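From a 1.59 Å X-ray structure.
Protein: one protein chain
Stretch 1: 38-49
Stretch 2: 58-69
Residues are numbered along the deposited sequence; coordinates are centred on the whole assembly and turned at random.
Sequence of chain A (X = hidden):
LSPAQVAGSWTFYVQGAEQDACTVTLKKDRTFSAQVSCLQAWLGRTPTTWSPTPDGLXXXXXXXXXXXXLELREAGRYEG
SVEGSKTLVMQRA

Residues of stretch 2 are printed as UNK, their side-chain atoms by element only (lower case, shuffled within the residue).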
# COMPACT_ATOMS: atom_id res chain seq x y z
N CYS A 38 -5.70 -9.25 0.51
CA CYS A 38 -4.52 -9.84 1.20
C CYS A 38 -4.01 -8.95 2.32
O CYS A 38 -3.45 -9.46 3.29
CB CYS A 38 -3.35 -10.08 0.26
SG CYS A 38 -2.72 -8.55 -0.51
N LEU A 39 -4.23 -7.64 2.23
CA LEU A 39 -3.68 -6.71 3.25
C LEU A 39 -4.44 -6.86 4.57
O LEU A 39 -3.88 -6.42 5.58
CB LEU A 39 -3.75 -5.27 2.75
CG LEU A 39 -3.01 -4.98 1.45
CD1 LEU A 39 -3.07 -3.48 1.14
CD2 LEU A 39 -1.56 -5.42 1.49
N GLN A 40 -5.60 -7.51 4.57
CA GLN A 40 -6.38 -7.82 5.81
C GLN A 40 -5.52 -8.61 6.79
O GLN A 40 -5.66 -8.46 7.98
CB GLN A 40 -7.64 -8.61 5.42
CG GLN A 40 -8.57 -8.97 6.59
CD GLN A 40 -8.30 -10.32 7.22
OE1 GLN A 40 -7.42 -11.07 6.82
NE2 GLN A 40 -9.10 -10.65 8.22
N ALA A 41 -4.62 -9.45 6.31
CA ALA A 41 -3.75 -10.27 7.17
C ALA A 41 -2.78 -9.35 7.92
O ALA A 41 -2.23 -9.78 8.98
CB ALA A 41 -3.00 -11.27 6.35
N TRP A 42 -2.55 -8.13 7.43
CA TRP A 42 -1.39 -7.31 7.89
C TRP A 42 -1.85 -6.01 8.56
O TRP A 42 -1.11 -5.46 9.40
CB TRP A 42 -0.46 -7.03 6.70
CG TRP A 42 0.15 -8.25 6.09
CD1 TRP A 42 0.50 -9.40 6.73
CD2 TRP A 42 0.51 -8.45 4.71
NE1 TRP A 42 1.07 -10.29 5.86
CE2 TRP A 42 1.06 -9.74 4.60
CE3 TRP A 42 0.42 -7.67 3.56
CZ2 TRP A 42 1.52 -10.27 3.40
CZ3 TRP A 42 0.86 -8.20 2.37
CH2 TRP A 42 1.40 -9.47 2.28
N LEU A 43 -2.98 -5.47 8.14
CA LEU A 43 -3.47 -4.16 8.61
C LEU A 43 -4.77 -4.38 9.38
O LEU A 43 -5.58 -5.24 8.94
CB LEU A 43 -3.69 -3.26 7.38
CG LEU A 43 -2.47 -2.97 6.51
CD1 LEU A 43 -2.86 -2.17 5.29
CD2 LEU A 43 -1.38 -2.27 7.29
N GLY A 44 -4.98 -3.55 10.40
CA GLY A 44 -6.23 -3.51 11.18
C GLY A 44 -7.42 -3.07 10.35
O GLY A 44 -8.53 -3.58 10.53
N ARG A 45 -7.17 -2.16 9.41
CA ARG A 45 -8.21 -1.54 8.57
C ARG A 45 -7.90 -1.92 7.13
O ARG A 45 -6.82 -1.57 6.71
CB ARG A 45 -8.18 -0.04 8.82
CG ARG A 45 -9.41 0.65 8.25
CD ARG A 45 -9.28 2.16 8.28
NE ARG A 45 -9.12 2.63 9.65
CZ ARG A 45 -10.09 2.63 10.58
NH1 ARG A 45 -11.30 2.16 10.31
NH2 ARG A 45 -9.82 3.12 11.78
N THR A 46 -8.77 -2.64 6.45
CA THR A 46 -8.56 -3.03 5.04
C THR A 46 -8.73 -1.79 4.15
O THR A 46 -9.74 -1.12 4.22
CB THR A 46 -9.56 -4.10 4.63
OG1 THR A 46 -9.23 -5.26 5.42
CG2 THR A 46 -9.47 -4.42 3.17
N PRO A 47 -7.76 -1.45 3.28
CA PRO A 47 -7.88 -0.27 2.44
C PRO A 47 -8.86 -0.42 1.27
O PRO A 47 -8.93 -1.55 0.70
CB PRO A 47 -6.47 -0.12 1.83
CG PRO A 47 -5.59 -1.07 2.55
CD PRO A 47 -6.48 -2.16 3.09
N THR A 48 -9.63 0.62 0.98
CA THR A 48 -10.54 0.65 -0.19
C THR A 48 -10.08 1.71 -1.18
O THR A 48 -10.46 1.60 -2.36
CB THR A 48 -12.00 0.86 0.22
OG1 THR A 48 -12.11 2.09 0.94
CG2 THR A 48 -12.51 -0.29 1.08
N THR A 49 -9.36 2.76 -0.74
CA THR A 49 -8.84 3.77 -1.65
C THR A 49 -7.42 4.16 -1.23
O THR A 49 -6.92 3.67 -0.21
CB THR A 49 -9.71 5.01 -1.77
OG1 THR A 49 -9.76 5.70 -0.51
CG2 THR A 49 -11.13 4.65 -2.18
N UNK A 58 -1.03 7.32 1.20
CA UNK A 58 -2.06 6.95 2.19
C UNK A 58 -2.90 5.83 1.63
O UNK A 58 -3.38 5.99 0.52
c UNK A 58 -2.98 8.12 2.48
c UNK A 58 -2.32 8.75 4.84
c UNK A 58 -2.41 9.20 3.38
c UNK A 58 -3.30 10.42 3.29
N UNK A 59 -3.01 4.76 2.38
CA UNK A 59 -4.03 3.72 2.15
C UNK A 59 -5.18 4.06 3.09
O UNK A 59 -4.92 4.33 4.28
c UNK A 59 -1.80 0.54 2.15
c UNK A 59 -2.20 2.19 0.30
c UNK A 59 -2.14 1.97 1.81
c UNK A 59 -3.46 2.35 2.48
N UNK A 60 -6.39 4.08 2.56
CA UNK A 60 -7.56 4.66 3.28
C UNK A 60 -8.64 3.59 3.36
O UNK A 60 -8.90 2.97 2.35
c UNK A 60 -8.00 5.92 2.55
c UNK A 60 -6.84 6.93 2.49
c UNK A 60 -9.19 6.54 3.25
c UNK A 60 -7.11 8.14 1.62
N UNK A 61 -9.29 3.49 4.52
CA UNK A 61 -10.33 2.48 4.74
C UNK A 61 -11.68 2.97 4.26
O UNK A 61 -11.82 4.09 3.74
N UNK A 62 -12.70 2.13 4.41
CA UNK A 62 -14.00 2.40 3.78
C UNK A 62 -14.64 3.66 4.37
O UNK A 62 -15.43 4.32 3.66
n UNK A 62 -17.48 -2.10 2.25
c UNK A 62 -16.53 -1.17 2.90
c UNK A 62 -17.18 0.18 3.16
c UNK A 62 -14.96 1.22 3.92
c UNK A 62 -16.21 1.35 3.07
N UNK A 63 -14.29 4.01 5.60
CA UNK A 63 -14.94 5.13 6.33
C UNK A 63 -14.13 6.39 6.14
O UNK A 63 -14.51 7.43 6.70
o UNK A 63 -12.69 4.39 7.77
c UNK A 63 -13.68 4.70 8.47
o UNK A 63 -13.64 4.97 9.68
c UNK A 63 -15.04 4.77 7.80
N UNK A 64 -13.05 6.31 5.38
CA UNK A 64 -12.28 7.50 5.05
C UNK A 64 -11.15 7.68 6.03
O UNK A 64 -10.39 8.62 5.83
N UNK A 65 -10.97 6.74 6.97
CA UNK A 65 -9.87 6.82 7.97
C UNK A 65 -8.62 6.11 7.46
O UNK A 65 -8.67 5.33 6.53
o UNK A 65 -10.14 4.88 9.24
c UNK A 65 -10.26 6.27 9.29
N UNK A 66 -7.49 6.47 8.04
CA UNK A 66 -6.17 5.98 7.60
C UNK A 66 -6.07 4.49 7.91
O UNK A 66 -6.20 4.07 9.07
n UNK A 66 -3.00 8.60 8.28
c UNK A 66 -3.64 6.34 7.93
o UNK A 66 -1.54 7.02 8.88
c UNK A 66 -2.63 7.35 8.41
c UNK A 66 -5.06 6.79 8.27
N UNK A 67 -5.78 3.70 6.88
CA UNK A 67 -5.34 2.30 7.06
C UNK A 67 -3.81 2.26 7.26
O UNK A 67 -3.31 1.49 8.13
o UNK A 67 -5.05 0.23 5.95
c UNK A 67 -5.78 1.43 5.89
N UNK A 68 -3.06 3.08 6.50
CA UNK A 68 -1.59 3.14 6.69
C UNK A 68 -1.07 4.34 5.91
O UNK A 68 -1.55 4.61 4.80
c UNK A 68 -0.93 1.86 6.20
c UNK A 68 0.52 1.68 6.61
c UNK A 68 0.64 1.48 8.10
c UNK A 68 1.15 0.51 5.85
N UNK A 69 -0.05 4.97 6.43
CA UNK A 69 0.80 5.93 5.71
C UNK A 69 2.12 5.22 5.43
O UNK A 69 2.74 4.70 6.38
c UNK A 69 2.04 8.10 5.80
c UNK A 69 1.69 8.78 4.64
c UNK A 69 2.59 9.58 3.99
c UNK A 69 3.87 9.69 4.48
c UNK A 69 4.23 9.02 5.61
c UNK A 69 3.32 8.22 6.27
c UNK A 69 1.04 7.21 6.50
O HOH W 1 -4.72 -0.45 9.55
O HOH W 2 -11.77 4.90 1.15

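Position 58 carries four carbons, forked at the second; its CB points sideways and the end of the chain leads away from stretch 1. It is Leu 58. Position 59 has the same four carbons and the same fork, but here they meet an apolar group: its CB lies 3.9 Å from Pro 47 CB. This is Leu 59, whose CD1 sits 4.3 Å from both Leu 39 CD1 and Leu 43 CD1.

At position 60 the four carbons fork at the first, one arm being two carbons long, and the CB is 3.5 Å from Thr 49 OG1. The beta-branched residue is Ile 60, paired antiparallel with Thr 49, their side chains on the same face of the sheet. Position 61 has no side-chain atoms. An ideal CB would fall 2.3 Å from Arg 45 CD, a clash, so Gly 61 leaves the space that the arginine chain occupies.

Four carbons in a row ending in nitrogen mark position 62. Its CA is 3.4 Å from Thr 48 OG1, while the chain end leads away: Lys 62. Position 63 has two carbons, the second bearing two oxygens, one of them near the Arg 45 guanidinium; it is Asp 63. OD1 forms a long salt bridge of 3.7 Å to Arg 45 NH1, resting on charge alone because the oxygen lies well out of the guanidinium plane.

Position 64 is bare again and touches nothing on stretch 1. Its positive phi of 93° would jam a CB against the preceding carbonyl oxygen, as suits Gly 64, which closes a type I turn begun at Gly 61. One carbon and one oxygen at position 65 give Ser 65, with its hydroxyl over one face of the guanidinium; its backbone N donates to Asp 63 OD1 (3.0 Å).

Position 66 shows three carbons, the third carrying oxygen and nitrogen, and its CA-to-CB bond points away from stretch 1: Gln 66. Position 67, one carbon and one oxygen, points toward stretch 1 and is Ser 67; its OG donates to Arg 45 O at 2.6 Å. Position 68 has four carbons forked at the second, packed against Leu 43 CD2; it is Leu 68, its CD2 4.0 Å from that atom. Position 69, one carbon and a six-carbon ring, is out of reach of stretch 1: Phe 69.

The contact thus joins three elements. Thr 48 N and Thr 49 N both donate to Ile 60 O (2.8 and 3.1 Å), and Ile 60 N returns a bond to Thr 49 O (2.8 Å). Leucines and Pro 47 pack beside this backbone pairing, while Arg 45 reaches across the turn, its NE weakly bonded to Gln 66 O (3.3 Å).

Stretch 2, residues 58-69: LLIGKDGSQSLF
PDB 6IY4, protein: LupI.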